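Local coordinates for protein cytosolic phospholipase A2 delta (Homo sapiens, PDB 5IZ5) that hydrolyses glycerophospholipids at the sn-2 position in a calcium-dependent manner, preferring linoleic acid there, and meets membranes through an N-terminal C2 domain, at residues 294-304 / 456-464; 726-734 / 799-810. The protein carries 3 engineered substitutions. All coordinates share one frame; numbering follows the deposited sequence.

Interaction 1. Residues 294-304 / 456-464; sequences EQAFLSRRKQV and LERGQNPLP
Glu294 lays its carboxylate against the CD2 methyl of Leu463, the two side chains crossing at about a right angle, while its charge is taken up by Arg668 and its OE2 also bonds to the hydroxyl of Tyr360. One turn on, Phe297 points at the 456-464 loop: CE1 touches Leu456 CD2 at 3.7 Å, CE2 rests on Leu463 CB at 3.6 Å, and the carbonyl oxygen of Asn461 sits at the ring edge. Arg301 CB lies over one face of that ring, offset toward its rim. Arg300 bends at chi3 (-37°) to bring its guanidinium back onto the turn, where NH2 donates to Leu456 O at 2.7 Å and NE adds a weak bond to the same oxygen. The NH2 group comes from above the carbonyl plane; Gly459 N reaches this oxygen from the opposite face. Arg301 runs deeper, its NH1 making a nearly straight bond (170°) to Gly459 O, 2.9 Å long, with Pro462 N over the centre of the guanidinium, and its NH2 holding Val358 O and a water. Val304 closes the contact, CG2 lying 3.5 Å from Gly459 O. Gly459, at positive phi, brings its CA to 4.1 Å from Arg301 CA. Two arginines thus bind carbonyls of a type I beta turn, Leu456 to Gly459, just before strand 463-471 enters the mixed central sheet of the patatin-like catalytic domain.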
# COMPACT_ATOMS: atom_id res chain seq x y z
N GLU B 294 -8.59 7.02 15.95
CA GLU B 294 -8.92 8.19 15.13
C GLU B 294 -10.19 8.86 15.64
O GLU B 294 -10.27 10.08 15.68
CB GLU B 294 -9.07 7.82 13.64
CG GLU B 294 -9.42 9.03 12.77
CD GLU B 294 -9.23 8.81 11.27
OE1 GLU B 294 -8.53 7.86 10.87
OE2 GLU B 294 -9.79 9.62 10.49
N GLN B 295 -11.19 8.06 16.02
CA GLN B 295 -12.41 8.61 16.62
C GLN B 295 -12.12 9.41 17.88
O GLN B 295 -12.63 10.51 18.05
CB GLN B 295 -13.39 7.49 16.95
CG GLN B 295 -14.09 6.93 15.74
CD GLN B 295 -15.00 5.77 16.09
OE1 GLN B 295 -15.78 5.85 17.05
NE2 GLN B 295 -14.92 4.69 15.32
N ALA B 296 -11.28 8.86 18.75
CA ALA B 296 -10.85 9.56 19.95
C ALA B 296 -10.11 10.84 19.60
O ALA B 296 -10.33 11.88 20.21
CB ALA B 296 -9.98 8.66 20.81
N PHE B 297 -9.24 10.77 18.60
CA PHE B 297 -8.53 11.96 18.15
C PHE B 297 -9.52 13.05 17.71
O PHE B 297 -9.31 14.22 17.99
CB PHE B 297 -7.56 11.66 17.01
CG PHE B 297 -7.11 12.88 16.26
CD1 PHE B 297 -6.08 13.66 16.75
CD2 PHE B 297 -7.75 13.27 15.10
CE1 PHE B 297 -5.68 14.79 16.08
CE2 PHE B 297 -7.36 14.41 14.42
CZ PHE B 297 -6.32 15.17 14.91
N LEU B 298 -10.57 12.65 17.00
CA LEU B 298 -11.52 13.62 16.47
C LEU B 298 -12.19 14.41 17.59
O LEU B 298 -12.34 15.63 17.47
CB LEU B 298 -12.58 12.94 15.60
CG LEU B 298 -12.07 12.45 14.24
CD1 LEU B 298 -13.16 11.66 13.53
CD2 LEU B 298 -11.59 13.60 13.36
N SER B 299 -12.60 13.71 18.65
CA SER B 299 -13.18 14.38 19.82
C SER B 299 -12.20 15.38 20.42
O SER B 299 -12.58 16.52 20.71
CB SER B 299 -13.65 13.36 20.88
OG SER B 299 -12.58 12.71 21.54
N ARG B 300 -10.94 14.99 20.55
CA ARG B 300 -9.91 15.89 21.04
C ARG B 300 -9.69 17.07 20.09
O ARG B 300 -9.66 18.23 20.52
CB ARG B 300 -8.60 15.11 21.25
CG ARG B 300 -8.65 14.18 22.45
CD ARG B 300 -7.34 13.49 22.80
NE ARG B 300 -6.51 13.08 21.66
CZ ARG B 300 -6.45 11.85 21.15
NH1 ARG B 300 -7.20 10.86 21.63
NH2 ARG B 300 -5.64 11.59 20.13
N ARG B 301 -9.58 16.79 18.79
CA ARG B 301 -9.27 17.83 17.81
C ARG B 301 -10.41 18.84 17.66
O ARG B 301 -10.17 20.03 17.51
CB ARG B 301 -8.93 17.21 16.45
CG ARG B 301 -8.47 18.19 15.38
CD ARG B 301 -7.23 18.95 15.80
NE ARG B 301 -6.77 19.88 14.77
CZ ARG B 301 -5.75 20.72 14.92
NH1 ARG B 301 -5.06 20.77 16.06
NH2 ARG B 301 -5.42 21.53 13.92
N LYS B 302 -11.65 18.35 17.69
CA LYS B 302 -12.81 19.22 17.47
C LYS B 302 -13.01 20.29 18.54
O LYS B 302 -13.62 21.33 18.27
CB LYS B 302 -14.09 18.40 17.29
CG LYS B 302 -14.17 17.81 15.89
CD LYS B 302 -15.36 16.87 15.74
CE LYS B 302 -15.31 16.20 14.37
NZ LYS B 302 -16.47 15.30 14.17
N GLN B 303 -12.51 20.04 19.75
CA GLN B 303 -12.48 21.08 20.78
C GLN B 303 -11.55 22.21 20.37
O GLN B 303 -11.90 23.38 20.51
CB GLN B 303 -12.02 20.52 22.12
CG GLN B 303 -13.13 19.82 22.90
CD GLN B 303 -14.06 20.83 23.56
OE1 GLN B 303 -13.74 21.39 24.61
NE2 GLN B 303 -15.20 21.09 22.93
N VAL B 304 -10.37 21.85 19.87
CA VAL B 304 -9.40 22.85 19.43
C VAL B 304 -9.93 23.61 18.21
O VAL B 304 -9.75 24.82 18.10
CB VAL B 304 -8.02 22.22 19.10
CG1 VAL B 304 -7.05 23.27 18.56
CG2 VAL B 304 -7.42 21.55 20.34
N LEU B 456 -0.53 14.04 18.35
CA LEU B 456 -1.98 14.01 18.31
C LEU B 456 -2.64 13.74 19.67
O LEU B 456 -3.87 13.66 19.75
CB LEU B 456 -2.42 12.92 17.33
CG LEU B 456 -1.81 12.93 15.94
CD1 LEU B 456 -2.25 11.69 15.17
CD2 LEU B 456 -2.18 14.19 15.18
N GLU B 457 -1.84 13.61 20.72
CA GLU B 457 -2.36 13.13 22.02
C GLU B 457 -3.34 14.12 22.67
O GLU B 457 -4.27 13.69 23.34
CB GLU B 457 -1.23 12.72 22.96
CG GLU B 457 -0.23 13.79 23.32
CD GLU B 457 1.00 13.22 24.01
OE1 GLU B 457 0.93 12.07 24.52
OE2 GLU B 457 2.05 13.91 24.02
N ARG B 458 -3.16 15.41 22.42
CA ARG B 458 -4.07 16.45 22.93
C ARG B 458 -4.90 17.11 21.82
O ARG B 458 -5.52 18.15 22.04
CB ARG B 458 -3.26 17.50 23.69
CG ARG B 458 -2.79 17.01 25.05
CD ARG B 458 -1.86 17.99 25.71
NE ARG B 458 -0.63 18.06 24.93
CZ ARG B 458 -0.27 19.05 24.12
NH1 ARG B 458 -1.04 20.13 23.95
NH2 ARG B 458 0.87 18.95 23.47
N GLY B 459 -4.95 16.48 20.65
CA GLY B 459 -5.60 17.06 19.48
C GLY B 459 -4.95 18.36 19.05
O GLY B 459 -5.61 19.21 18.46
N GLN B 460 -3.65 18.49 19.31
CA GLN B 460 -2.96 19.76 19.12
C GLN B 460 -2.41 19.97 17.70
O GLN B 460 -1.85 21.03 17.40
CB GLN B 460 -1.82 19.91 20.14
CG GLN B 460 -0.58 19.06 19.89
CD GLN B 460 -0.66 17.65 20.46
OE1 GLN B 460 -1.75 17.11 20.65
NE2 GLN B 460 0.49 17.06 20.71
N ASN B 461 -2.54 18.96 16.85
CA ASN B 461 -2.20 19.07 15.43
C ASN B 461 -3.24 18.32 14.63
O ASN B 461 -3.98 17.50 15.19
CB ASN B 461 -0.81 18.48 15.14
CG ASN B 461 0.32 19.24 15.82
OD1 ASN B 461 0.67 20.35 15.42
ND2 ASN B 461 0.93 18.63 16.83
N PRO B 462 -3.34 18.60 13.31
CA PRO B 462 -4.22 17.78 12.46
C PRO B 462 -3.70 16.34 12.31
O PRO B 462 -2.51 16.10 12.51
CB PRO B 462 -4.20 18.49 11.11
CG PRO B 462 -3.53 19.81 11.34
CD PRO B 462 -2.65 19.64 12.53
N LEU B 463 -4.58 15.41 11.97
CA LEU B 463 -4.16 14.03 11.68
C LEU B 463 -3.48 13.99 10.30
O LEU B 463 -4.11 14.36 9.30
CB LEU B 463 -5.36 13.08 11.68
CG LEU B 463 -5.03 11.62 11.35
CD1 LEU B 463 -4.35 10.94 12.51
CD2 LEU B 463 -6.28 10.84 10.97
N PRO B 464 -2.22 13.55 10.24
CA PRO B 464 -1.51 13.46 8.97
C PRO B 464 -1.79 12.15 8.23
O PRO B 464 -1.76 11.08 8.83
CB PRO B 464 -0.05 13.54 9.38
CG PRO B 464 -0.02 12.89 10.72
CD PRO B 464 -1.36 13.13 11.36
O HOH W 1 -3.48 22.85 15.17

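Interaction 2. Residues 726-734 / 799-810; sequences PEAPILLHF and AILQALRTALKH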
# COMPACT_ATOMS: atom_id res chain seq x y z
N PRO B 726 -25.25 19.25 -0.89
CA PRO B 726 -24.57 19.50 0.38
C PRO B 726 -23.56 18.42 0.79
O PRO B 726 -22.58 18.72 1.48
CB PRO B 726 -25.72 19.54 1.40
CG PRO B 726 -26.94 19.84 0.60
CD PRO B 726 -26.71 19.20 -0.74
N GLU B 727 -23.80 17.18 0.36
CA GLU B 727 -22.93 16.05 0.71
C GLU B 727 -21.52 16.24 0.16
O GLU B 727 -20.54 15.86 0.80
CB GLU B 727 -23.50 14.72 0.20
CG GLU B 727 -24.93 14.42 0.62
CD GLU B 727 -25.94 14.77 -0.46
OE1 GLU B 727 -26.01 15.96 -0.86
OE2 GLU B 727 -26.66 13.86 -0.92
N ALA B 728 -21.42 16.82 -1.03
CA ALA B 728 -20.13 17.12 -1.64
C ALA B 728 -19.41 18.19 -0.84
O ALA B 728 -20.02 19.17 -0.42
CB ALA B 728 -20.33 17.58 -3.08
N PRO B 729 -18.09 18.03 -0.63
CA PRO B 729 -17.31 19.04 0.09
C PRO B 729 -17.04 20.30 -0.72
O PRO B 729 -17.04 20.27 -1.95
CB PRO B 729 -15.99 18.31 0.36
CG PRO B 729 -15.88 17.33 -0.74
CD PRO B 729 -17.27 16.87 -1.02
N ILE B 730 -16.80 21.41 -0.01
CA ILE B 730 -16.36 22.66 -0.61
C ILE B 730 -14.86 22.58 -0.85
O ILE B 730 -14.12 22.15 0.03
CB ILE B 730 -16.66 23.87 0.31
CG1 ILE B 730 -18.16 24.00 0.55
CG2 ILE B 730 -16.10 25.16 -0.28
CD1 ILE B 730 -18.52 24.89 1.71
N LEU B 731 -14.43 23.02 -2.02
CA LEU B 731 -13.01 23.07 -2.36
C LEU B 731 -12.51 24.47 -2.64
O LEU B 731 -13.06 25.19 -3.46
CB LEU B 731 -12.74 22.19 -3.57
CG LEU B 731 -12.40 20.76 -3.16
CD1 LEU B 731 -13.24 19.78 -3.95
CD2 LEU B 731 -10.91 20.48 -3.34
N LEU B 732 -11.45 24.84 -1.92
CA LEU B 732 -10.68 26.04 -2.20
C LEU B 732 -9.34 25.58 -2.74
O LEU B 732 -8.56 24.95 -2.02
CB LEU B 732 -10.47 26.87 -0.94
CG LEU B 732 -11.19 28.21 -0.81
CD1 LEU B 732 -12.54 28.23 -1.50
CD2 LEU B 732 -11.33 28.57 0.66
N HIS B 733 -9.07 25.92 -3.99
CA HIS B 733 -7.91 25.43 -4.71
C HIS B 733 -6.87 26.53 -4.90
O HIS B 733 -7.19 27.62 -5.39
CB HIS B 733 -8.36 24.90 -6.06
CG HIS B 733 -7.27 24.24 -6.84
ND1 HIS B 733 -6.72 23.03 -6.48
CD2 HIS B 733 -6.64 24.62 -7.98
CE1 HIS B 733 -5.80 22.69 -7.36
NE2 HIS B 733 -5.72 23.64 -8.27
N PHE B 734 -5.63 26.23 -4.51
CA PHE B 734 -4.53 27.18 -4.56
C PHE B 734 -3.46 26.70 -5.53
O PHE B 734 -2.56 25.94 -5.15
CB PHE B 734 -3.92 27.35 -3.17
CG PHE B 734 -4.89 27.84 -2.14
CD1 PHE B 734 -4.92 29.18 -1.77
CD2 PHE B 734 -5.80 26.96 -1.54
CE1 PHE B 734 -5.82 29.64 -0.82
CE2 PHE B 734 -6.70 27.41 -0.60
CZ PHE B 734 -6.71 28.75 -0.24
N ALA B 799 -11.73 34.57 1.30
CA ALA B 799 -12.36 33.40 0.69
C ALA B 799 -12.39 32.20 1.64
O ALA B 799 -13.37 31.46 1.68
CB ALA B 799 -11.64 33.03 -0.60
N ILE B 800 -11.32 32.02 2.41
CA ILE B 800 -11.23 30.90 3.36
C ILE B 800 -12.26 31.06 4.47
O ILE B 800 -12.97 30.10 4.80
CB ILE B 800 -9.81 30.76 3.97
CG1 ILE B 800 -8.78 30.47 2.88
CG2 ILE B 800 -9.78 29.64 5.00
CD1 ILE B 800 -7.35 30.68 3.32
N LEU B 801 -12.34 32.27 5.03
CA LEU B 801 -13.31 32.55 6.09
C LEU B 801 -14.74 32.38 5.60
O LEU B 801 -15.58 31.82 6.30
CB LEU B 801 -13.10 33.96 6.66
CG LEU B 801 -11.77 34.21 7.38
CD1 LEU B 801 -11.57 35.70 7.65
CD2 LEU B 801 -11.65 33.42 8.67
N GLN B 802 -15.01 32.87 4.39
CA GLN B 802 -16.31 32.67 3.74
C GLN B 802 -16.66 31.19 3.59
O GLN B 802 -17.79 30.79 3.87
CB GLN B 802 -16.35 33.37 2.39
CG GLN B 802 -17.74 33.41 1.76
CD GLN B 802 -17.69 33.59 0.26
OE1 GLN B 802 -16.99 34.47 -0.23
NE2 GLN B 802 -18.45 32.77 -0.48
N ALA B 803 -15.71 30.39 3.13
CA ALA B 803 -15.93 28.95 2.96
C ALA B 803 -16.16 28.29 4.31
O ALA B 803 -17.03 27.43 4.44
CB ALA B 803 -14.76 28.30 2.25
N LEU B 804 -15.39 28.71 5.31
CA LEU B 804 -15.59 28.22 6.67
C LEU B 804 -17.00 28.53 7.18
O LEU B 804 -17.64 27.67 7.80
CB LEU B 804 -14.54 28.79 7.62
CG LEU B 804 -13.15 28.17 7.50
CD1 LEU B 804 -12.11 29.02 8.20
CD2 LEU B 804 -13.13 26.74 8.04
N ARG B 805 -17.50 29.74 6.91
CA ARG B 805 -18.86 30.12 7.29
C ARG B 805 -19.89 29.24 6.59
O ARG B 805 -20.84 28.78 7.22
CB ARG B 805 -19.15 31.59 6.97
CG ARG B 805 -18.47 32.56 7.92
CD ARG B 805 -18.95 33.98 7.71
NE ARG B 805 -18.25 34.89 8.62
CZ ARG B 805 -18.51 35.02 9.92
NH1 ARG B 805 -19.48 34.32 10.50
NH2 ARG B 805 -17.80 35.87 10.64
N THR B 806 -19.71 29.02 5.29
CA THR B 806 -20.61 28.16 4.53
C THR B 806 -20.55 26.72 5.05
O THR B 806 -21.59 26.08 5.22
CB THR B 806 -20.26 28.15 3.04
OG1 THR B 806 -20.13 29.50 2.58
CG2 THR B 806 -21.34 27.44 2.24
N ALA B 807 -19.34 26.23 5.31
CA ALA B 807 -19.15 24.89 5.87
C ALA B 807 -19.89 24.78 7.19
O ALA B 807 -20.52 23.75 7.47
CB ALA B 807 -17.67 24.60 6.07
N LEU B 808 -19.82 25.83 7.99
CA LEU B 808 -20.51 25.89 9.28
C LEU B 808 -22.02 25.80 9.09
O LEU B 808 -22.68 24.98 9.73
CB LEU B 808 -20.13 27.18 10.02
CG LEU B 808 -20.44 27.25 11.51
CD1 LEU B 808 -19.73 26.15 12.27
CD2 LEU B 808 -20.04 28.61 12.05
N LYS B 809 -22.57 26.60 8.19
CA LYS B 809 -24.02 26.60 7.91
C LYS B 809 -24.50 25.22 7.49
O LYS B 809 -25.50 24.72 8.01
CB LYS B 809 -24.36 27.61 6.82
CG LYS B 809 -24.26 29.05 7.30
CD LYS B 809 -24.42 30.06 6.18
CE LYS B 809 -23.63 31.34 6.45
NZ LYS B 809 -23.81 32.34 5.37
N HIS B 810 -23.77 24.60 6.57
CA HIS B 810 -24.08 23.27 6.07
C HIS B 810 -24.17 22.23 7.20
O HIS B 810 -24.98 21.32 7.13
CB HIS B 810 -23.06 22.85 5.01
CG HIS B 810 -23.06 21.39 4.70
ND1 HIS B 810 -21.95 20.58 4.88
CD2 HIS B 810 -24.03 20.59 4.21
CE1 HIS B 810 -22.25 19.35 4.51
NE2 HIS B 810 -23.51 19.33 4.10
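Leu732 and Ile730 press onto helix 799-810 from a strand running nearly antiparallel to it, the two axes 9.7 Å apart at 170°. The tight part lies around Leu732, whose CD2 methyl alone does the touching: it is 3.6 Å from Ile800 CA and 3.8 Å from Ala803 CB, and also meets the carbonyl oxygen of Ala799. Small Ala803 lets the strand come close here, and its methyl also faces Ile730 CG2. With CG1 of Ile730 beside its own backbone N (chi1 -62°), CD1 points into the helix and meets Thr806 CG2 at 3.8 Å, the side chains crossing at about a right angle. The hydroxyl of Thr806 is turned back to Gln802 O, leaving the methyl to face the isoleucine. Phe734 CZ meets Ile800 CD1 more distantly, at 4.1 Å.

Towards the helix end the contact becomes looser and more exposed. There the Pro726 ring carbon CB lies 3.4 Å from CD2 of His810, a poorly ordered residue whose NE2 comes near Pro726 O at an angle unsuited to a hydrogen bond. Adhesion here is therefore chiefly apolar, carried by methyl groups between strand and helix, with the strand's backbone bonds going to its sheet neighbours.

Interaction 1 and interaction 2 reach the same mixed sheet at different strands, their centres 21 Å apart and their nearest atoms about 10 Å apart, without touching. Strand 463-471 pairs with 360-363, which pairs with 327-331, then 672-676 and finally 730-734, so three strands separate the two contacts. The first grips the loop leading into its strand through arginine-to-carbonyl bonds; the second packs a C-terminal helix on its strand through methyl groups. Neither contains the nucleophile Ser365 or the probable proton acceptor Asp651. Between them in the sheet, strands 327-331 and 360-363 run just ahead of substrate-binding Gly334 and Gly335 and of Ser365, respectively, while both contacts stay away from the site itself.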